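Local coordinates for protein LEC-6 (Caenorhabditis elegans, PDB 3VV1) that binds galactose-containing glycans as a nematode galectin, with a preference for fucose-containing saccharides in which galactose is linked to fucose, at residues L48-L53 and F61-R66; I71-N76 and L112-N117; N102-N107 and I123-A128. One frame throughout, in Å; residues are numbered along the deposited sequence.

How the contacts relate
All three contacts join the two facing sheets of one galectin beta-sandwich or close its rim. Contacts 1 and 2 lie in the core and hold the same pair of sheets: strands 46-54 and 110-117 are neighbours in one, strands 60-66 and 71-78 in the other. Contact 1 is almost wholly aliphatic, whereas contact 2 centres on two phenylalanine rings and turns its polar side to the sugar. Contact 3 lies farther out, partly buried, where loop 102-107 covers the end of strand 120-125; it adds an Asx turn and a beta turn to a smaller apolar patch. Phe-104 connects it to the core, touching Phe-61 of contact 1 and Phe-75 of contact 2.

Contact 1 of 3, residues L48-L53 and F61-R66; sequences LRLVLL and FHINLR
Leu-48, Leu-50 and Leu-52 of strand 48-53 face Leu-65, Ile-63 and Phe-61 of strand 61-66; the strand axes approach to 10.9 Å and run nearly antiparallel at 162°, with no hydrogen bond between them. Alternate residues supply a purely apolar contact; Leu-65 does not point its CB across, but its CD2 reaches. In the middle, Leu-50 and Ile-63 meet tip to tip, CD1 of the leucine lying 3.8 Å from CG1 of the isoleucine. Leu-48 and Leu-65 instead slide past one another in opposite directions and touch through their CD2 methyls at 4.1 Å. At the other end, CD1 of Leu-52 comes at a slant to the ring of Phe-61, 4.1 Å from CE1. With CG between the backbone N and the carbonyl carbon (chi1 70°), the ring lies alongside its own strand, where its edge meets CD1 of Ile-63. The same Ile-63 methyl also lies 4.4 Å from Leu-52 CD1, linking the middle pair to the Leu-52/Phe-61 pair. Ile-145 and Phe-42 pack against Leu-48 and Leu-65, and Ile-147 against Leu-50. Such face-to-face packing of two antiparallel sheets through alternate apolar residues is the core of the galectin beta-sandwich.

Contact 2 of 3, residues I71-N76 and L112-N117; sequences IVLHFN and LEFVSN. With GAL (beta-D-galactopyranose), chain C.
Phe-75 and Phe-114 form a T-shaped pair, with the edge of Phe-114 directed at one face of Phe-75. The ring planes stand at 89° and the centroids are 5.3 Å apart. CZ of Phe-114 does the touching, 3.8 Å from CG of Phe-75, over the face but offset from the ring centre toward the rim.

Aliphatic contacts flank the pair. CD2 of Leu-73 lies obliquely against the Phe-114 ring, 3.9 Å from CE2, while CD2 of Leu-112 reaches the outer part of the Phe-75 ring, 3.8 Å from CE2. The CB of Phe-75 points to the opposing strand, and with CG anti to the backbone N (chi1 171°) its ring lies where Leu-112 meets it from the opposite direction.

Polar interactions lie on the other side of segment 71-76. NE2 of His-74 hydrogen-bonds O4 of the galactose at 2.7 Å, the hydroxyl sitting at the ring edge near its plane. ND1 is hydrogen-bonded to OD1 of Asn-64, which can fix the ring's orientation. OD1 of Asn-76 is 3.1 Å from the same O4 and accepts from Arg-78, another residue of the glycan pocket.

Strand 71-78 pairs with strand 60-66, where Val-72 and Leu-73 form a classic beta bulge opposite Leu-65. In the facing sheet, strand 110-117 lies between strands 46-54 and 120-125, and Ile-123 of the latter packs on both phenylalanines.

Contact 3 of 3, residues N102-N107 and I123-A128; sequences NPFQQN and IFVNGA
OD1 of Asn-102 accepts the backbone N-H of Phe-104 at 2.9 Å in a fairly straight bond (161°), with the donor well above the carbonyl plane. This is an Asx turn spanning Pro-103; the proline and Phe-104 that follow Asn-102 both meet Val-125. CG of Pro-103 sits 3.6 Å above the plane of the Phe-104 ring, over its centre, so the proline covers one face of the aromatic group. Val-125 divides its two methyls between these neighbours: CG2 touches Pro-103 CG at 4.0 Å, the two side chains crossing at about a right angle, and CG1 lies 4.3 Å from CE1 of Phe-104, oblique to the ring. With CG1 anti to the backbone N (chi1 176°), the valine presents both branches to the loop. Here the loop between strands 98-100 and 110-117 covers the end of strand 120-125 at the margin of the beta-sandwich. Val-125 also opens a type I' beta turn ending at Ala-128, closed by Val-125 N to Ala-128 O at 2.9 Å and by the reciprocal bond from Ala-128 N to Val-125 O. The turn leads into strand 128-134, from which Phe-130 packs on both Pro-103 and Val-125, while Tyr-110 meets the Phe-104 ring edge-to-face.

Contact 1 of 3, residues L48-L53 and F61-R66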
loop_
_atom_site.group_PDB
_atom_site.type_symbol
_atom_site.label_atom_id
_atom_site.label_comp_id
_atom_site.label_asym_id
_atom_site.label_seq_id
_atom_site.Cartn_x
_atom_site.Cartn_y
_atom_site.Cartn_z
ATOM N N LEU A 48 -11.453 -5.421 1.792
ATOM C CA LEU A 48 -10.728 -5.086 2.993
ATOM C C LEU A 48 -10.874 -6.294 3.942
ATOM O O LEU A 48 -12.006 -6.686 4.237
ATOM C CB LEU A 48 -11.406 -3.859 3.661
ATOM C CG LEU A 48 -10.923 -3.573 5.118
ATOM C CD1 LEU A 48 -9.424 -3.198 5.141
ATOM C CD2 LEU A 48 -11.796 -2.407 5.678
ATOM N N ARG A 49 -9.756 -6.866 4.394
ATOM C CA ARG A 49 -9.754 -7.993 5.306
ATOM C C ARG A 49 -9.098 -7.540 6.597
ATOM O O ARG A 49 -7.921 -7.068 6.572
ATOM C CB ARG A 49 -9.000 -9.183 4.729
ATOM C CG ARG A 49 -8.959 -10.343 5.731
ATOM C CD ARG A 49 -8.622 -11.716 5.092
ATOM N NE ARG A 49 -7.498 -11.566 4.185
ATOM C CZ ARG A 49 -6.240 -11.349 4.589
ATOM N NH1 ARG A 49 -5.978 -11.295 5.895
ATOM N NH2 ARG A 49 -5.270 -11.171 3.706
ATOM N N LEU A 50 -9.813 -7.722 7.720
ATOM C CA LEU A 50 -9.300 -7.352 9.038
ATOM C C LEU A 50 -9.268 -8.573 9.899
ATOM O O LEU A 50 -10.231 -9.364 9.855
ATOM C CB LEU A 50 -10.278 -6.355 9.654
ATOM C CG LEU A 50 -10.420 -5.045 8.894
ATOM C CD1 LEU A 50 -11.566 -4.270 9.539
ATOM C CD2 LEU A 50 -9.138 -4.231 8.958
ATOM N N VAL A 51 -8.201 -8.753 10.678
ATOM C CA VAL A 51 -8.285 -9.813 11.723
ATOM C C VAL A 51 -8.345 -9.002 13.001
ATOM O O VAL A 51 -7.450 -8.154 13.241
ATOM C CB VAL A 51 -7.049 -10.718 11.696
ATOM C CG1 VAL A 51 -7.100 -11.700 12.906
ATOM C CG2 VAL A 51 -7.048 -11.513 10.376
ATOM N N LEU A 52 -9.399 -9.221 13.760
ATOM C CA LEU A 52 -9.745 -8.337 14.891
ATOM C C LEU A 52 -10.072 -9.116 16.142
ATOM O O LEU A 52 -10.476 -10.271 16.096
ATOM C CB LEU A 52 -11.024 -7.514 14.547
ATOM C CG LEU A 52 -11.212 -6.732 13.306
ATOM C CD1 LEU A 52 -12.634 -6.253 13.199
ATOM C CD2 LEU A 52 -10.212 -5.553 13.420
ATOM N N LEU A 53 -9.851 -8.477 17.287
ATOM C CA LEU A 53 -10.231 -9.038 18.585
ATOM C C LEU A 53 -11.028 -7.941 19.319
ATOM O O LEU A 53 -10.434 -6.964 19.761
ATOM C CB LEU A 53 -8.940 -9.389 19.384
ATOM C CG LEU A 53 -9.070 -9.780 20.854
ATOM C CD1 LEU A 53 -9.516 -11.195 20.985
ATOM C CD2 LEU A 53 -7.697 -9.722 21.564
ATOM N N PHE A 61 -17.401 -0.958 18.878
ATOM C CA PHE A 61 -16.308 -0.569 18.020
ATOM C C PHE A 61 -16.914 -0.344 16.657
ATOM O O PHE A 61 -18.020 -0.836 16.330
ATOM C CB PHE A 61 -15.147 -1.621 17.963
ATOM C CG PHE A 61 -15.481 -2.921 17.238
ATOM C CD1 PHE A 61 -15.320 -3.043 15.867
ATOM C CD2 PHE A 61 -15.881 -4.046 17.982
ATOM C CE1 PHE A 61 -15.563 -4.266 15.230
ATOM C CE2 PHE A 61 -16.173 -5.274 17.341
ATOM C CZ PHE A 61 -15.996 -5.374 15.958
ATOM N N HIS A 62 -16.200 0.388 15.825
ATOM C CA HIS A 62 -16.720 0.554 14.449
ATOM C C HIS A 62 -15.618 0.626 13.437
ATOM O O HIS A 62 -14.463 0.927 13.765
ATOM C CB HIS A 62 -17.673 1.781 14.335
ATOM C CG HIS A 62 -17.018 3.074 14.627
ATOM N ND1 HIS A 62 -17.027 3.645 15.865
ATOM C CD2 HIS A 62 -16.273 3.918 13.816
ATOM C CE1 HIS A 62 -16.388 4.813 15.812
ATOM N NE2 HIS A 62 -15.908 4.977 14.572
ATOM N N ILE A 63 -16.010 0.336 12.173
ATOM C CA ILE A 63 -15.160 0.578 11.005
ATOM C C ILE A 63 -15.912 1.584 10.158
ATOM O O ILE A 63 -17.082 1.368 9.864
ATOM C CB ILE A 63 -14.958 -0.723 10.211
ATOM C CG1 ILE A 63 -14.064 -1.750 10.933
ATOM C CG2 ILE A 63 -14.288 -0.384 8.896
ATOM C CD1 ILE A 63 -14.716 -2.644 11.899
ATOM N N ASN A 64 -15.254 2.676 9.789
ATOM C CA ASN A 64 -15.820 3.659 8.799
ATOM C C ASN A 64 -15.074 3.597 7.486
ATOM O O ASN A 64 -13.832 3.647 7.491
ATOM C CB ASN A 64 -15.726 5.089 9.314
ATOM C CG ASN A 64 -16.679 5.369 10.453
ATOM O OD1 ASN A 64 -17.749 4.765 10.550
ATOM N ND2 ASN A 64 -16.269 6.247 11.350
ATOM N N LEU A 65 -15.820 3.493 6.376
ATOM C CA LEU A 65 -15.234 3.671 5.030
ATOM C C LEU A 65 -15.671 5.070 4.623
ATOM O O LEU A 65 -16.886 5.299 4.423
ATOM C CB LEU A 65 -15.772 2.598 4.073
ATOM C CG LEU A 65 -15.657 1.147 4.527
ATOM C CD1 LEU A 65 -16.278 0.187 3.494
ATOM C CD2 LEU A 65 -14.212 0.754 4.850
ATOM N N ARG A 66 -14.740 6.008 4.626
ATOM C CA ARG A 66 -15.075 7.461 4.557
ATOM C C ARG A 66 -14.598 8.014 3.219
ATOM O O ARG A 66 -13.465 7.704 2.795
ATOM C CB ARG A 66 -14.294 8.302 5.616
ATOM C CG ARG A 66 -14.648 7.904 7.010
ATOM C CD ARG A 66 -13.904 8.816 7.969
ATOM N NE ARG A 66 -14.755 9.933 7.985
ATOM C CZ ARG A 66 -15.460 10.378 9.030
ATOM N NH1 ARG A 66 -15.417 9.826 10.237
ATOM N NH2 ARG A 66 -16.227 11.386 8.814
#

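Contact 2 of 3, residues I71-N76 and L112-N117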
loop_
_atom_site.group_PDB
_atom_site.type_symbol
_atom_site.label_atom_id
_atom_site.label_comp_id
_atom_site.label_asym_id
_atom_site.label_seq_id
_atom_site.Cartn_x
_atom_site.Cartn_y
_atom_site.Cartn_z
ATOM N N ILE A 71 -19.487 9.517 5.334
ATOM C CA ILE A 71 -19.185 8.122 5.647
ATOM C C ILE A 71 -20.026 7.215 4.723
ATOM O O ILE A 71 -21.269 7.262 4.744
ATOM C CB ILE A 71 -19.493 7.749 7.106
ATOM C CG1 ILE A 71 -18.618 8.625 8.030
ATOM C CG2 ILE A 71 -19.229 6.251 7.291
ATOM C CD1 ILE A 71 -19.065 8.513 9.490
ATOM N N VAL A 72 -19.375 6.473 3.829
ATOM C CA VAL A 72 -20.128 5.557 2.940
ATOM C C VAL A 72 -20.685 4.372 3.718
ATOM O O VAL A 72 -21.828 3.971 3.509
ATOM C CB VAL A 72 -19.240 5.065 1.788
ATOM C CG1 VAL A 72 -19.860 3.846 1.062
ATOM C CG2 VAL A 72 -19.004 6.209 0.798
ATOM N N LEU A 73 -19.879 3.794 4.635
ATOM C CA LEU A 73 -20.369 2.754 5.526
ATOM C C LEU A 73 -19.768 2.880 6.891
ATOM O O LEU A 73 -18.531 2.981 7.040
ATOM C CB LEU A 73 -20.034 1.368 4.956
ATOM C CG LEU A 73 -20.304 0.189 5.910
ATOM C CD1 LEU A 73 -21.783 0.023 6.307
ATOM C CD2 LEU A 73 -19.830 -1.098 5.278
ATOM N N HIS A 74 -20.656 2.939 7.906
ATOM C CA HIS A 74 -20.254 2.895 9.304
ATOM C C HIS A 74 -20.780 1.557 9.756
ATOM O O HIS A 74 -21.993 1.332 9.779
ATOM C CB HIS A 74 -20.969 4.070 10.022
ATOM C CG HIS A 74 -20.937 4.005 11.545
ATOM N ND1 HIS A 74 -19.845 4.391 12.258
ATOM C CD2 HIS A 74 -21.920 3.690 12.479
ATOM C CE1 HIS A 74 -20.110 4.345 13.588
ATOM N NE2 HIS A 74 -21.385 3.887 13.730
ATOM N N PHE A 75 -19.875 0.649 10.110
ATOM C CA PHE A 75 -20.222 -0.715 10.567
ATOM C C PHE A 75 -19.950 -0.729 12.078
ATOM O O PHE A 75 -18.791 -0.581 12.500
ATOM C CB PHE A 75 -19.304 -1.707 9.814
ATOM C CG PHE A 75 -19.401 -3.124 10.330
ATOM C CD1 PHE A 75 -20.323 -4.018 9.760
ATOM C CD2 PHE A 75 -18.565 -3.590 11.384
ATOM C CE1 PHE A 75 -20.426 -5.331 10.196
ATOM C CE2 PHE A 75 -18.697 -4.922 11.820
ATOM C CZ PHE A 75 -19.587 -5.787 11.226
ATOM N N ASN A 76 -20.993 -0.821 12.890
ATOM C CA ASN A 76 -20.815 -0.591 14.353
ATOM C C ASN A 76 -21.275 -1.832 15.123
ATOM O O ASN A 76 -22.454 -2.163 15.146
ATOM C CB ASN A 76 -21.680 0.605 14.699
ATOM C CG ASN A 76 -21.444 1.192 16.119
ATOM O OD1 ASN A 76 -22.307 1.924 16.607
ATOM N ND2 ASN A 76 -20.279 0.954 16.748
ATOM N N LEU A 112 -12.800 -10.378 9.483
ATOM C CA LEU A 112 -13.958 -9.552 8.975
ATOM C C LEU A 112 -13.574 -8.971 7.658
ATOM O O LEU A 112 -12.514 -8.342 7.520
ATOM C CB LEU A 112 -14.251 -8.432 9.997
ATOM C CG LEU A 112 -15.269 -7.359 9.576
ATOM C CD1 LEU A 112 -16.621 -8.046 9.457
ATOM C CD2 LEU A 112 -15.308 -6.212 10.647
ATOM N N GLU A 113 -14.391 -9.261 6.657
ATOM C CA GLU A 113 -14.064 -8.758 5.303
ATOM C C GLU A 113 -15.208 -7.952 4.744
ATOM O O GLU A 113 -16.369 -8.305 4.918
ATOM C CB GLU A 113 -13.757 -9.928 4.387
ATOM C CG GLU A 113 -12.610 -10.745 4.896
ATOM C CD GLU A 113 -12.441 -11.980 4.045
ATOM O OE1 GLU A 113 -11.756 -11.884 2.962
ATOM O OE2 GLU A 113 -13.052 -13.059 4.407
ATOM N N PHE A 114 -14.863 -6.890 4.023
ATOM C CA PHE A 114 -15.824 -6.084 3.284
ATOM C C PHE A 114 -15.404 -6.199 1.798
ATOM O O PHE A 114 -14.220 -6.088 1.460
ATOM C CB PHE A 114 -15.672 -4.612 3.688
ATOM C CG PHE A 114 -15.959 -4.344 5.169
ATOM C CD1 PHE A 114 -14.975 -4.564 6.138
ATOM C CD2 PHE A 114 -17.256 -3.979 5.591
ATOM C CE1 PHE A 114 -15.264 -4.378 7.531
ATOM C CE2 PHE A 114 -17.534 -3.729 6.958
ATOM C CZ PHE A 114 -16.526 -3.934 7.919
ATOM N N VAL A 115 -16.395 -6.338 0.930
ATOM C CA VAL A 115 -16.118 -6.477 -0.526
ATOM C C VAL A 115 -17.080 -5.539 -1.223
ATOM O O VAL A 115 -18.305 -5.641 -1.027
ATOM C CB VAL A 115 -16.341 -7.897 -1.066
ATOM C CG1 VAL A 115 -15.873 -7.961 -2.558
ATOM C CG2 VAL A 115 -15.565 -8.886 -0.204
ATOM N N SER A 116 -16.571 -4.613 -2.032
ATOM C CA SER A 116 -17.437 -3.594 -2.648
ATOM C C SER A 116 -17.517 -3.730 -4.131
ATOM O O SER A 116 -16.499 -3.660 -4.817
ATOM C CB SER A 116 -16.824 -2.220 -2.399
ATOM O OG SER A 116 -17.671 -1.255 -2.983
ATOM N N ASN A 117 -18.721 -3.901 -4.640
ATOM C CA ASN A 117 -18.920 -3.996 -6.085
ATOM C C ASN A 117 -20.355 -3.725 -6.450
ATOM O O ASN A 117 -21.279 -4.223 -5.731
ATOM C CB ASN A 117 -18.586 -5.350 -6.593
ATOM C CG ASN A 117 -18.017 -5.297 -8.015
ATOM O OD1 ASN A 117 -18.240 -4.357 -8.833
ATOM N ND2 ASN A 117 -17.202 -6.291 -8.276
HETATM C C1 GAL C . -25.801 6.662 16.818
HETATM C C2 GAL C . -24.363 6.568 17.414
HETATM C C3 GAL C . -23.356 6.862 16.367
HETATM C C4 GAL C . -23.606 5.958 15.150
HETATM C C5 GAL C . -25.067 6.120 14.705
HETATM C C6 GAL C . -25.380 5.245 13.468
HETATM O O2 GAL C . -24.257 7.512 18.456
HETATM O O3 GAL C . -22.027 6.558 16.874
HETATM O O4 GAL C . -23.329 4.581 15.496
HETATM O O5 GAL C . -25.925 5.749 15.725
HETATM O O6 GAL C . -26.759 5.436 13.101
#

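Contact 3 of 3, residues N102-N107 and I123-A128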
loop_
_atom_site.group_PDB
_atom_site.type_symbol
_atom_site.label_atom_id
_atom_site.label_comp_id
_atom_site.label_asym_id
_atom_site.label_seq_id
_atom_site.Cartn_x
_atom_site.Cartn_y
_atom_site.Cartn_z
ATOM N N ASN A 102 -25.506 -9.420 16.314
ATOM C CA ASN A 102 -24.070 -9.187 16.567
ATOM C C ASN A 102 -23.355 -10.530 16.424
ATOM O O ASN A 102 -23.603 -11.463 17.222
ATOM C CB ASN A 102 -23.865 -8.628 17.989
ATOM C CG ASN A 102 -22.412 -8.277 18.270
ATOM O OD1 ASN A 102 -21.522 -8.512 17.441
ATOM N ND2 ASN A 102 -22.140 -7.785 19.479
ATOM N N PRO A 103 -22.493 -10.657 15.406
ATOM C CA PRO A 103 -21.854 -11.947 15.203
ATOM C C PRO A 103 -20.607 -12.096 16.070
ATOM O O PRO A 103 -19.943 -13.165 16.028
ATOM C CB PRO A 103 -21.444 -11.873 13.738
ATOM C CG PRO A 103 -21.104 -10.412 13.507
ATOM C CD PRO A 103 -22.124 -9.653 14.373
ATOM N N PHE A 104 -20.258 -11.060 16.845
ATOM C CA PHE A 104 -18.992 -11.107 17.583
ATOM C C PHE A 104 -19.181 -11.373 19.054
ATOM O O PHE A 104 -20.210 -11.010 19.619
ATOM C CB PHE A 104 -18.247 -9.775 17.460
ATOM C CG PHE A 104 -18.123 -9.283 16.056
ATOM C CD1 PHE A 104 -17.195 -9.891 15.166
ATOM C CD2 PHE A 104 -18.869 -8.190 15.605
ATOM C CE1 PHE A 104 -17.042 -9.401 13.857
ATOM C CE2 PHE A 104 -18.723 -7.714 14.295
ATOM C CZ PHE A 104 -17.814 -8.324 13.413
ATOM N N GLN A 105 -18.159 -11.946 19.662
ATOM C CA GLN A 105 -18.066 -12.028 21.124
ATOM C C GLN A 105 -16.783 -11.320 21.496
ATOM O O GLN A 105 -15.755 -11.438 20.769
ATOM C CB GLN A 105 -17.973 -13.488 21.554
ATOM C CG GLN A 105 -19.291 -14.195 21.253
ATOM C CD GLN A 105 -19.245 -15.669 21.591
ATOM O OE1 GLN A 105 -18.908 -16.482 20.742
ATOM N NE2 GLN A 105 -19.566 -16.017 22.835
ATOM N N GLN A 106 -16.811 -10.602 22.629
ATOM C CA GLN A 106 -15.579 -9.980 23.122
ATOM C C GLN A 106 -14.544 -11.052 23.426
ATOM O O GLN A 106 -14.890 -12.176 23.867
ATOM C CB GLN A 106 -15.854 -8.988 24.293
ATOM C CG GLN A 106 -16.528 -7.676 23.761
ATOM C CD GLN A 106 -17.324 -6.942 24.811
ATOM O OE1 GLN A 106 -18.174 -7.539 25.468
ATOM N NE2 GLN A 106 -17.068 -5.648 24.969
ATOM N N ASN A 107 -13.276 -10.711 23.154
ATOM C CA ASN A 107 -12.135 -11.576 23.502
ATOM C C ASN A 107 -12.069 -12.874 22.635
ATOM O O ASN A 107 -11.426 -13.830 23.034
ATOM C CB ASN A 107 -12.082 -11.822 25.032
ATOM C CG ASN A 107 -12.045 -10.487 25.815
ATOM O OD1 ASN A 107 -11.120 -9.708 25.601
ATOM N ND2 ASN A 107 -13.076 -10.193 26.653
ATOM N N ILE A 123 -20.410 -8.235 3.453
ATOM C CA ILE A 123 -19.645 -8.316 4.709
ATOM C C ILE A 123 -19.614 -9.774 5.140
ATOM O O ILE A 123 -20.674 -10.403 5.185
ATOM C CB ILE A 123 -20.297 -7.444 5.801
ATOM C CG1 ILE A 123 -20.490 -5.987 5.299
ATOM C CG2 ILE A 123 -19.417 -7.459 7.068
ATOM C CD1 ILE A 123 -21.424 -5.231 6.236
ATOM N N PHE A 124 -18.396 -10.296 5.427
ATOM C CA PHE A 124 -18.199 -11.684 5.837
ATOM C C PHE A 124 -17.512 -11.755 7.163
ATOM O O PHE A 124 -16.642 -10.957 7.445
ATOM C CB PHE A 124 -17.319 -12.394 4.771
ATOM C CG PHE A 124 -17.926 -12.346 3.384
ATOM C CD1 PHE A 124 -17.839 -11.157 2.632
ATOM C CD2 PHE A 124 -18.655 -13.428 2.886
ATOM C CE1 PHE A 124 -18.429 -11.092 1.361
ATOM C CE2 PHE A 124 -19.279 -13.368 1.591
ATOM C CZ PHE A 124 -19.129 -12.183 0.864
ATOM N N VAL A 125 -17.909 -12.743 7.970
ATOM C CA VAL A 125 -17.257 -12.965 9.261
ATOM C C VAL A 125 -16.762 -14.403 9.241
ATOM O O VAL A 125 -17.569 -15.331 9.027
ATOM C CB VAL A 125 -18.254 -12.726 10.403
ATOM C CG1 VAL A 125 -17.574 -13.055 11.752
ATOM C CG2 VAL A 125 -18.677 -11.260 10.402
ATOM N N ASN A 126 -15.452 -14.619 9.373
ATOM C CA ASN A 126 -14.912 -15.991 9.401
ATOM C C ASN A 126 -15.311 -16.769 8.156
ATOM O O ASN A 126 -15.694 -17.948 8.197
ATOM C CB ASN A 126 -15.224 -16.744 10.741
ATOM C CG ASN A 126 -14.497 -16.135 11.938
ATOM O OD1 ASN A 126 -13.666 -15.264 11.772
ATOM N ND2 ASN A 126 -14.754 -16.630 13.112
ATOM N N GLY A 127 -15.323 -16.021 7.067
ATOM C CA GLY A 127 -15.564 -16.602 5.725
ATOM C C GLY A 127 -17.040 -16.706 5.325
ATOM O O GLY A 127 -17.346 -16.900 4.120
ATOM N N ALA A 128 -17.960 -16.598 6.304
ATOM C CA ALA A 128 -19.399 -16.753 6.016
ATOM C C ALA A 128 -20.038 -15.401 5.760
ATOM O O ALA A 128 -19.711 -14.377 6.407
ATOM C CB ALA A 128 -20.125 -17.412 7.159
#